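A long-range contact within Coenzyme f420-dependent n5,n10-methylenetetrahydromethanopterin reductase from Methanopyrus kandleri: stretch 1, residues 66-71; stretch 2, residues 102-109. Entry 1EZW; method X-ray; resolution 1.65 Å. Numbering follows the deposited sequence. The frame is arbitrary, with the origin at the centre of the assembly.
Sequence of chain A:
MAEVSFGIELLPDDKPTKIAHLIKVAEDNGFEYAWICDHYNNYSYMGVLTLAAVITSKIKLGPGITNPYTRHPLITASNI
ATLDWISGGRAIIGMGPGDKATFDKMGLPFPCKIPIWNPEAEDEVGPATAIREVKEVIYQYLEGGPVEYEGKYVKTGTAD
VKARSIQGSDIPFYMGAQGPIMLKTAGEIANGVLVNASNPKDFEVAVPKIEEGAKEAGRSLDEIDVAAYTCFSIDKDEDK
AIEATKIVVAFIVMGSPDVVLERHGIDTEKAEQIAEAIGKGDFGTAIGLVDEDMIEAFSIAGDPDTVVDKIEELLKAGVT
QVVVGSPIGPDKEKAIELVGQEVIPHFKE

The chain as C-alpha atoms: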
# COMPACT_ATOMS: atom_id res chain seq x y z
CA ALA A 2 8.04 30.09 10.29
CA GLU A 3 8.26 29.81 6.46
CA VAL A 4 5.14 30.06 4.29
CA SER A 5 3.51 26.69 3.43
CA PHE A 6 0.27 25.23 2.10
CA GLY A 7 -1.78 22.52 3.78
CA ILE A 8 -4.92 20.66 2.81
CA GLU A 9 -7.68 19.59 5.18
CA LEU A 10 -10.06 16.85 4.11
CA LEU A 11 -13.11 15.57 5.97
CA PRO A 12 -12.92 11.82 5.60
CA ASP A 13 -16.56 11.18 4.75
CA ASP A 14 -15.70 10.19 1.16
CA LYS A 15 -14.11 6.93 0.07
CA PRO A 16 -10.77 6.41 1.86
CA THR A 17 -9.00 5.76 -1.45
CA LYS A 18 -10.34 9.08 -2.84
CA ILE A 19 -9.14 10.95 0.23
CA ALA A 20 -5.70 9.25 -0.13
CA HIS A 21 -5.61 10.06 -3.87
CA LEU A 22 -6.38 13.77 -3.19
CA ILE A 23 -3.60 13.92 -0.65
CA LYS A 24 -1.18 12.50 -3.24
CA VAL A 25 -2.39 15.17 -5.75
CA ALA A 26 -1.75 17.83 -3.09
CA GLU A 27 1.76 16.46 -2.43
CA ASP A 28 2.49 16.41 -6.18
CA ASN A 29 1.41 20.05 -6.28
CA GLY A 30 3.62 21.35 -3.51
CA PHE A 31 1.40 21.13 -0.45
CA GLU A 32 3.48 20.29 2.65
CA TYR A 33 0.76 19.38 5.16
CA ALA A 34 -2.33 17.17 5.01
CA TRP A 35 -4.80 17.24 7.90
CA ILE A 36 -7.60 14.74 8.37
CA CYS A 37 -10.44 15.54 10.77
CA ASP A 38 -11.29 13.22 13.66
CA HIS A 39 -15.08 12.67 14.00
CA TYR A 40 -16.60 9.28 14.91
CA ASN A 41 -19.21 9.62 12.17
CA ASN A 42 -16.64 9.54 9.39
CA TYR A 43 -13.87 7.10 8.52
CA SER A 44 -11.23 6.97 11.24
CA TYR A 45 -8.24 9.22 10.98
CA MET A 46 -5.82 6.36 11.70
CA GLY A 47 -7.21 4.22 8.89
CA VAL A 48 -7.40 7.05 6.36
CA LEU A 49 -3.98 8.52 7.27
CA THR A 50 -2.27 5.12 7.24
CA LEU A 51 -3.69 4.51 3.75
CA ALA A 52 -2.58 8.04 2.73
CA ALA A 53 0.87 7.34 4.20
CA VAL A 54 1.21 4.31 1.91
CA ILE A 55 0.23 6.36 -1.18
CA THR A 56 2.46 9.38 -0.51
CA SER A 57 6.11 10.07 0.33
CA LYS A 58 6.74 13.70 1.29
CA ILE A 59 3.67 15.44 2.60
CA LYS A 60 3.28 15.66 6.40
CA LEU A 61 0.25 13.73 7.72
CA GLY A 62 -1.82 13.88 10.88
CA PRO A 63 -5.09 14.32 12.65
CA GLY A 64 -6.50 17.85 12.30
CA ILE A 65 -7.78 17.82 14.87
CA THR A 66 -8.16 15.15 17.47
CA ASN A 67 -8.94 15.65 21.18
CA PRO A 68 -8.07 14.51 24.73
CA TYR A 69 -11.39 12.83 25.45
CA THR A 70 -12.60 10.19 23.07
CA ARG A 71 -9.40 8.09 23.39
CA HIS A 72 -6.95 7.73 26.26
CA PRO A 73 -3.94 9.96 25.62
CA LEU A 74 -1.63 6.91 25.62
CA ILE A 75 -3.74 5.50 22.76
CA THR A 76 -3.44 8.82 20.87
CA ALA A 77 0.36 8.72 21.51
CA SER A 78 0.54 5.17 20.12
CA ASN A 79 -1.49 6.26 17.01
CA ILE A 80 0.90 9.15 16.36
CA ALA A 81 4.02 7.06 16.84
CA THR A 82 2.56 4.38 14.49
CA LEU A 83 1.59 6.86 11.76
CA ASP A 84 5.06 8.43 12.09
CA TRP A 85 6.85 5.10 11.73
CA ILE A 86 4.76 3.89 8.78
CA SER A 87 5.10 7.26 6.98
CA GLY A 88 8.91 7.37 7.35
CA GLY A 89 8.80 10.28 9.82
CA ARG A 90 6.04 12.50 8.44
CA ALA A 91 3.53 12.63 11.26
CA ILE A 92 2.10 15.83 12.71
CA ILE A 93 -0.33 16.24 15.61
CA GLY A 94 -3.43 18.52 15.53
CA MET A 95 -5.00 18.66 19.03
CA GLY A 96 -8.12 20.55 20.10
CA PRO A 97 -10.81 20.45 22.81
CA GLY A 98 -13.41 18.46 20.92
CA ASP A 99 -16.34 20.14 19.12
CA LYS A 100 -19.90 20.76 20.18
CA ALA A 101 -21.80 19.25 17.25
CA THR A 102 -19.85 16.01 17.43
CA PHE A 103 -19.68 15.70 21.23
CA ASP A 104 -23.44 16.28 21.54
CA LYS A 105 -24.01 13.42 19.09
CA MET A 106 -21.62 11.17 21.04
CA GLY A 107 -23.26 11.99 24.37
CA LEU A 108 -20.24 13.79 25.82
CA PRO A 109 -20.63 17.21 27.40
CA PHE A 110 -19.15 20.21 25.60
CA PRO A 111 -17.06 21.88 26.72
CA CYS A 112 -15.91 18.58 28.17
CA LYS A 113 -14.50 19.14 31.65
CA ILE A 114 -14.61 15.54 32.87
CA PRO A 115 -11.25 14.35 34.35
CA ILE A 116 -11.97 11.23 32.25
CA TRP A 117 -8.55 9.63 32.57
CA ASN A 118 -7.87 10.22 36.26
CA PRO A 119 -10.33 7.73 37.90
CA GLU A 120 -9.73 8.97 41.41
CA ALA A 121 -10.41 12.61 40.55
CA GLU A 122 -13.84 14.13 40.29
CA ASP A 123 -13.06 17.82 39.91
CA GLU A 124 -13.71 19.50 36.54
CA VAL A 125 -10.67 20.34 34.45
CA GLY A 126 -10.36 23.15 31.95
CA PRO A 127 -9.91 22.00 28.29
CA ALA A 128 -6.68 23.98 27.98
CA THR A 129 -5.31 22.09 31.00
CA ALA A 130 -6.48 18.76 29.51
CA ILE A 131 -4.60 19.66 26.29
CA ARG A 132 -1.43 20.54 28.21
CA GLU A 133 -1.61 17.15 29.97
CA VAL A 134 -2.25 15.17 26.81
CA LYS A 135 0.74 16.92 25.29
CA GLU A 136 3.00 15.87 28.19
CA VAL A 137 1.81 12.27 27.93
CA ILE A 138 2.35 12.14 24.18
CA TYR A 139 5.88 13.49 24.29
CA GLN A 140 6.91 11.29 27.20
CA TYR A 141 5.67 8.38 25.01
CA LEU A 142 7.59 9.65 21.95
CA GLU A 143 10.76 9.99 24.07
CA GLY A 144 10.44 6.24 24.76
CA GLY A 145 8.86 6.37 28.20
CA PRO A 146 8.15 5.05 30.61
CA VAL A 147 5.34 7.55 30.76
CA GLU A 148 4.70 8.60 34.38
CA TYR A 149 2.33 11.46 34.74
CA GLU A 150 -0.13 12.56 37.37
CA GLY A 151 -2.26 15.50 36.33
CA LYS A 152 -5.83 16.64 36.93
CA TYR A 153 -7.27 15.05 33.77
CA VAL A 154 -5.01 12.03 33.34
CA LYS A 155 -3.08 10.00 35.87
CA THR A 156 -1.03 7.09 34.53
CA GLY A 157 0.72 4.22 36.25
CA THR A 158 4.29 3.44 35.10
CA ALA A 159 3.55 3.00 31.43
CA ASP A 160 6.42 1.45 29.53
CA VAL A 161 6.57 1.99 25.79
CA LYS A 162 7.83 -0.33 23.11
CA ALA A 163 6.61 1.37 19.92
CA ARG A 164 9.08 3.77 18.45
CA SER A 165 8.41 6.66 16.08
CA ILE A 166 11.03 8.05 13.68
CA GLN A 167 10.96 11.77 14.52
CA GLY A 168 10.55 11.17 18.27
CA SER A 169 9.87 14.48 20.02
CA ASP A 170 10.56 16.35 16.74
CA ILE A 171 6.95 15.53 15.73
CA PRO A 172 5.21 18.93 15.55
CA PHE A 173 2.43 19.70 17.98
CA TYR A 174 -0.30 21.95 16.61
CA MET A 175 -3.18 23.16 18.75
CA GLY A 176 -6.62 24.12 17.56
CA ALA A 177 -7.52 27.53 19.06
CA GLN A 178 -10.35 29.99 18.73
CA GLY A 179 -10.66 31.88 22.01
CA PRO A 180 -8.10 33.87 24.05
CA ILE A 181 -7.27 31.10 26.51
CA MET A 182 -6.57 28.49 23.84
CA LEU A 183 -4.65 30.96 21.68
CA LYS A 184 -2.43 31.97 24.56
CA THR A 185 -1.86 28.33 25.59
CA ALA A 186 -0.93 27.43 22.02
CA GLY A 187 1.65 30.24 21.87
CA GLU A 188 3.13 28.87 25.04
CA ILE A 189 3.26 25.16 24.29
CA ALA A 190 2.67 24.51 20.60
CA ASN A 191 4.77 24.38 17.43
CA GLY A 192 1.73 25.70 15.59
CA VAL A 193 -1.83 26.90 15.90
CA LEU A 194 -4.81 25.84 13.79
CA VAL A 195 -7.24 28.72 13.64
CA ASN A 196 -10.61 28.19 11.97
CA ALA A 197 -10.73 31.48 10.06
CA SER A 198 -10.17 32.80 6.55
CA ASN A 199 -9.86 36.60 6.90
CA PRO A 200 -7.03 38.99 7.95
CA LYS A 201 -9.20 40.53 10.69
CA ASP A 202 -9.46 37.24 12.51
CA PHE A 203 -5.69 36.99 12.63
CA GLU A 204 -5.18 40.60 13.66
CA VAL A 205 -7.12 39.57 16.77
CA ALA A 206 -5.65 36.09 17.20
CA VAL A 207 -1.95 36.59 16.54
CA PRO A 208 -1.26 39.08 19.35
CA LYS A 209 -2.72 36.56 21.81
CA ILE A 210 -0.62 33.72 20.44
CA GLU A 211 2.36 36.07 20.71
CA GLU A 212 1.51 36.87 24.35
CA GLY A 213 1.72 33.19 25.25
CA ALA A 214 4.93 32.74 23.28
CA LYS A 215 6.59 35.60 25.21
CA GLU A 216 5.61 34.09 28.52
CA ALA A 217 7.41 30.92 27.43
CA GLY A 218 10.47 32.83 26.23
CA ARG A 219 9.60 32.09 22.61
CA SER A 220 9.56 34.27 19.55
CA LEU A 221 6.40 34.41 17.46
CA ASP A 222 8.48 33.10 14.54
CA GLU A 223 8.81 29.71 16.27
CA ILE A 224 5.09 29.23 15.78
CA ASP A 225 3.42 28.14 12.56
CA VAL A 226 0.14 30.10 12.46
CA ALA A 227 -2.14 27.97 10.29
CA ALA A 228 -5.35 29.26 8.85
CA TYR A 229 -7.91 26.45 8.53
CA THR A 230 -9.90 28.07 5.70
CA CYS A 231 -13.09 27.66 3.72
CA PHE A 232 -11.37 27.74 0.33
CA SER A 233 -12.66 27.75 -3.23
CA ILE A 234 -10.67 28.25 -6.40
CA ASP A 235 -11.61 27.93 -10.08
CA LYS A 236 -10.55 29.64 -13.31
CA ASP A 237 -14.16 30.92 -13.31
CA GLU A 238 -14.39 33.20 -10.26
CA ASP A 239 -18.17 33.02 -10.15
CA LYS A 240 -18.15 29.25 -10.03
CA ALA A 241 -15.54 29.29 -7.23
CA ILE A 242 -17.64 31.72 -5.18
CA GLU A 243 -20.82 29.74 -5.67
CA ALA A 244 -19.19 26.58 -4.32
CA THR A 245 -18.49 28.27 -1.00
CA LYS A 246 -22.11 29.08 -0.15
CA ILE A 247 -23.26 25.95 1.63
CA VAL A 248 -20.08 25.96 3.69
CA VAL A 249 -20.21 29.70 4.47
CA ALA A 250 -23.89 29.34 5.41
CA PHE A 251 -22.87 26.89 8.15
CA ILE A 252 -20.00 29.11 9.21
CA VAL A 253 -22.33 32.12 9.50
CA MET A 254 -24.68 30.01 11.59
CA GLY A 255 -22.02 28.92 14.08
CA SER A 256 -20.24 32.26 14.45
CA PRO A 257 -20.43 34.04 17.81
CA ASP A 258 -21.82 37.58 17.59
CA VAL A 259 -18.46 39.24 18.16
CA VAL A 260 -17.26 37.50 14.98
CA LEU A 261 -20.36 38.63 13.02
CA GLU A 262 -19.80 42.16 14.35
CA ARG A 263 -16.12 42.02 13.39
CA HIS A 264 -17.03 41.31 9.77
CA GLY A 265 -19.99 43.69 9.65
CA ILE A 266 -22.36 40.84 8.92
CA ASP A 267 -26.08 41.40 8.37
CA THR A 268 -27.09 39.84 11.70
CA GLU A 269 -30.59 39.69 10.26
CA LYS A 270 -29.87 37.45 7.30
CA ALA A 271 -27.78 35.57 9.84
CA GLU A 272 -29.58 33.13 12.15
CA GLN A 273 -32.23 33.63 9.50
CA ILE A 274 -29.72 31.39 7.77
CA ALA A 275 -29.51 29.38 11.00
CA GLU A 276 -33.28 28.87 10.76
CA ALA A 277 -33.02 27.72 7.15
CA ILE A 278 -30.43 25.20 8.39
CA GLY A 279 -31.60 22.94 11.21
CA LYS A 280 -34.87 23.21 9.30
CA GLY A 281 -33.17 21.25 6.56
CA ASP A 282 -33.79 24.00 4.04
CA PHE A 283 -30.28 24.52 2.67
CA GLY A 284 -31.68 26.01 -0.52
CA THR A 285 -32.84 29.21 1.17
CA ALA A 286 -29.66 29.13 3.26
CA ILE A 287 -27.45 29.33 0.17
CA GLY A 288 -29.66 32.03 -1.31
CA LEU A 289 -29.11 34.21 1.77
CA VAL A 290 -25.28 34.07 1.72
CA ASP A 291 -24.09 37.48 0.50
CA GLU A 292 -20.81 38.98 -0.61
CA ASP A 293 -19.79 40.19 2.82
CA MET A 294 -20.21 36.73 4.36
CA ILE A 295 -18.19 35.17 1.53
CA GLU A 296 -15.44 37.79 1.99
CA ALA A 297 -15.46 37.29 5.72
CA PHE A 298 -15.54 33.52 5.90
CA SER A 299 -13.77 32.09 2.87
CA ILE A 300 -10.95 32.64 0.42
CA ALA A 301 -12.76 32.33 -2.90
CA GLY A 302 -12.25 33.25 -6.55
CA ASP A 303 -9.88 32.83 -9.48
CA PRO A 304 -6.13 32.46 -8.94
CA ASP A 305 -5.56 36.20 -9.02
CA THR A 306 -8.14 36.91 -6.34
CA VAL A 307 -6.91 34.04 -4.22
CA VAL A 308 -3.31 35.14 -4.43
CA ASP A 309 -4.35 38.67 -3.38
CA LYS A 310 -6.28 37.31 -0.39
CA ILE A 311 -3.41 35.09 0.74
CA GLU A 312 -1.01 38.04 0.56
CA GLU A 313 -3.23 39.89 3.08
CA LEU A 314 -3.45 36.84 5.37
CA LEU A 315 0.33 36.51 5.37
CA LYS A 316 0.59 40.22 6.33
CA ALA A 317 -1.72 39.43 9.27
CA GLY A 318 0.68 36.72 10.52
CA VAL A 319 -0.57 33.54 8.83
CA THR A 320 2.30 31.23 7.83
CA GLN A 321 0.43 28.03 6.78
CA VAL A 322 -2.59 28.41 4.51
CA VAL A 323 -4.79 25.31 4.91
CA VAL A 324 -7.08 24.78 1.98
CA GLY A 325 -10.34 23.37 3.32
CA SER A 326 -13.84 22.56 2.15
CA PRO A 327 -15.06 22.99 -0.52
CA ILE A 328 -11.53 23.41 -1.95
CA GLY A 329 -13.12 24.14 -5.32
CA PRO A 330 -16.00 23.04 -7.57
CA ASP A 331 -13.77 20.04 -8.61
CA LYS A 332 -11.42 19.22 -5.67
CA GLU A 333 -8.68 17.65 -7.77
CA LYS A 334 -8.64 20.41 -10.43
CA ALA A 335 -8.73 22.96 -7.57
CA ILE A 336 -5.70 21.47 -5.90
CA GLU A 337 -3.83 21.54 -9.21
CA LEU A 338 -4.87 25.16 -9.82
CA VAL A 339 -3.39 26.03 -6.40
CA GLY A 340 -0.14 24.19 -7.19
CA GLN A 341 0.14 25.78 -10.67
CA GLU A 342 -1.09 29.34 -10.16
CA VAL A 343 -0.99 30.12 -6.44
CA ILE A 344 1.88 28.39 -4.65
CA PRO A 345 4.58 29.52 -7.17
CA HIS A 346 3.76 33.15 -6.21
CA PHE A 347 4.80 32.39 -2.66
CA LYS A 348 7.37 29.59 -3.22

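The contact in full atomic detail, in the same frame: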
# COMPACT_ATOMS: atom_id res chain seq x y z
N THR A 66 -7.59 16.16 16.60
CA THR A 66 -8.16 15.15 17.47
C THR A 66 -8.39 15.80 18.83
O THR A 66 -8.38 17.01 18.90
CB THR A 66 -7.31 13.87 17.50
OG1 THR A 66 -8.00 12.90 18.31
CG2 THR A 66 -5.89 14.12 18.02
N ASN A 67 -8.63 15.02 19.87
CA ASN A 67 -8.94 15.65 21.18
C ASN A 67 -8.50 14.76 22.32
O ASN A 67 -8.16 13.60 22.14
CB ASN A 67 -10.47 15.92 21.27
CG ASN A 67 -11.29 14.64 21.13
OD1 ASN A 67 -11.76 14.28 20.03
ND2 ASN A 67 -11.43 13.92 22.23
N PRO A 68 -8.50 15.30 23.54
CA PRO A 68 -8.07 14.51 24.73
C PRO A 68 -9.07 13.51 25.29
O PRO A 68 -8.69 12.71 26.15
CB PRO A 68 -7.86 15.59 25.81
CG PRO A 68 -7.77 16.90 25.02
CD PRO A 68 -8.75 16.71 23.90
N TYR A 69 -10.31 13.56 24.82
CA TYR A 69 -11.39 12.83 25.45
C TYR A 69 -11.89 11.51 24.92
O TYR A 69 -12.21 10.62 25.70
CB TYR A 69 -12.62 13.75 25.53
CG TYR A 69 -12.29 15.12 26.11
CD1 TYR A 69 -12.24 16.25 25.28
CD2 TYR A 69 -11.90 15.26 27.46
CE1 TYR A 69 -11.82 17.48 25.76
CE2 TYR A 69 -11.46 16.53 27.96
CZ TYR A 69 -11.42 17.63 27.09
OH TYR A 69 -11.00 18.89 27.53
N THR A 70 -12.01 11.40 23.61
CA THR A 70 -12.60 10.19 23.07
C THR A 70 -11.66 8.99 23.04
O THR A 70 -12.11 7.88 22.72
CB THR A 70 -13.14 10.43 21.66
OG1 THR A 70 -12.02 10.73 20.82
CG2 THR A 70 -14.20 11.62 21.65
N ARG A 71 -10.37 9.20 23.33
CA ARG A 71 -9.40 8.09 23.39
C ARG A 71 -8.45 8.46 24.51
O ARG A 71 -8.16 9.63 24.72
CB ARG A 71 -8.55 8.01 22.12
CG ARG A 71 -9.36 7.77 20.85
CD ARG A 71 -8.34 7.74 19.68
NE ARG A 71 -8.99 7.63 18.36
CZ ARG A 71 -9.62 8.64 17.77
NH1 ARG A 71 -10.19 8.49 16.58
NH2 ARG A 71 -9.68 9.82 18.39
N THR A 102 -20.22 17.43 17.33
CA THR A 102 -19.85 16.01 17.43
C THR A 102 -20.00 15.45 18.85
O THR A 102 -20.54 14.35 19.02
CB THR A 102 -18.41 15.78 16.91
OG1 THR A 102 -18.30 16.36 15.60
CG2 THR A 102 -18.13 14.25 16.79
N PHE A 103 -19.54 16.19 19.86
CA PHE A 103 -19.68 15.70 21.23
C PHE A 103 -21.15 15.54 21.63
O PHE A 103 -21.52 14.56 22.27
CB PHE A 103 -18.91 16.60 22.20
CG PHE A 103 -17.45 16.22 22.33
CD1 PHE A 103 -16.73 15.70 21.24
CD2 PHE A 103 -16.79 16.40 23.54
CE1 PHE A 103 -15.38 15.39 21.36
CE2 PHE A 103 -15.44 16.08 23.67
CZ PHE A 103 -14.72 15.57 22.58
N ASP A 104 -22.02 16.47 21.20
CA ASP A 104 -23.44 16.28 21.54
C ASP A 104 -23.96 14.94 20.97
O ASP A 104 -24.69 14.18 21.65
CB ASP A 104 -24.30 17.44 21.00
CG ASP A 104 -24.10 18.73 21.79
OD1 ASP A 104 -23.59 18.68 22.92
OD2 ASP A 104 -24.49 19.81 21.28
N LYS A 105 -23.57 14.65 19.73
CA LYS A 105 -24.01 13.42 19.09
C LYS A 105 -23.48 12.22 19.87
O LYS A 105 -24.18 11.25 20.04
CB LYS A 105 -23.52 13.32 17.64
CG LYS A 105 -24.21 14.28 16.65
CD LYS A 105 -23.46 14.21 15.32
CE LYS A 105 -23.95 15.21 14.28
NZ LYS A 105 -22.97 15.17 13.13
N MET A 106 -22.23 12.29 20.32
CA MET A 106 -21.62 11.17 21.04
C MET A 106 -22.19 10.97 22.44
O MET A 106 -22.11 9.87 22.97
CB MET A 106 -20.11 11.36 21.17
CG MET A 106 -19.41 11.42 19.83
SD MET A 106 -17.62 11.53 19.99
CE MET A 106 -17.24 9.74 20.30
N GLY A 107 -22.71 12.05 23.03
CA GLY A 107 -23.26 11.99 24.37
C GLY A 107 -22.28 12.58 25.38
O GLY A 107 -22.48 12.47 26.59
N LEU A 108 -21.21 13.21 24.92
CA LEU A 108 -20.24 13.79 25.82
C LEU A 108 -20.57 15.26 26.01
O LEU A 108 -21.04 15.91 25.09
CB LEU A 108 -18.83 13.69 25.23
CG LEU A 108 -18.23 12.29 25.15
CD1 LEU A 108 -16.86 12.38 24.45
CD2 LEU A 108 -18.05 11.72 26.57
N PRO A 109 -20.32 15.80 27.21
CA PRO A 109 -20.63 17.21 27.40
C PRO A 109 -19.65 18.09 26.62
O PRO A 109 -18.52 17.67 26.28
CB PRO A 109 -20.50 17.38 28.92
CG PRO A 109 -19.35 16.43 29.26
CD PRO A 109 -19.80 15.19 28.44

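Contact between the loop 66-71 and the end of a helix with the turn that follows it, 102-109, in the methylenetetrahydromethanopterin reductase of Methanopyrus kandleri. The contact is small, 203 Å² summed over both sides, and is made by side chains alone: no hydrogen bond crosses it, and the nearest CA atoms, those of T70 and L108, are 8.9 Å apart. Across that gap three residues of the loop, N67, Y69 and T70, meet three of the other stretch, F103, M106 and L108.

The helix runs through M106, whose N bonds to T102 O at 3.0 Å. It then closes on F103 O, which accepts from both G107 N (2.9 Å) and L108 N (3.0 Å); a weak bond joins G107 N to D104 O at 3.2 Å. G107 leaves the helix with phi 102°, and at these backbone angles a CB would be jammed against the carbonyl O of M106, which by itself calls for glycine. The turn brings L108 round so that its CA-to-CB bond points toward the loop, as does that of M106.

F103 contributes the largest area to the contact, 60 Å². Its CA-to-CB bond points sideways, but with chi1 in the m well (-85°) the ring extends to the loop and its end comes nearer. There it meets all three loop residues. Y69 points its CA-to-CB bond toward the other stretch; with chi1 in the m well (-49°) its ring places CD1 3.6 Å from F103 CE2. The two rings meet rim to rim, neither over the face of the other, with centroids 6.0 Å apart and planes at 85°; this is apolar contact between ring carbons rather than a stack. Y69 CD1 lies at the edge of the F103 ring, near its plane. N67 also approaches that edge; its CA-to-CB bond points toward the other stretch and its chi1 is p (59°). Its amide is probably turned over in the model, so the identity of its terminal atoms is best left open.

T70 packs its CG2 methyl against F103, M106 and L108. Its CA-to-CB bond points sideways, yet with the p rotamer (chi1 64°) CG2 is the atom in contact with the other stretch, while OG1 lies farther from it. This one methyl touches three side chains: T70 CG2 is 3.8 Å from M106 SD, 3.9 Å from L108 CD1 and 4.0 Å from F103 CE1. A methyl suits such a site, since its neighbours are a thioether sulfur, another methyl and an aromatic carbon, none of which demands a polar partner. M106 has chi1 m (-61°) and an extended chi2 (t, -176°), which place SD at the T70 methyl; chi3 is p (80°). L108 adopts m,t (-70°, 177°), a common leucine rotamer, and delivers CD1 to the same methyl.

T66 and R71, at the ends of the loop, stay out of reach and bond elsewhere in the structure.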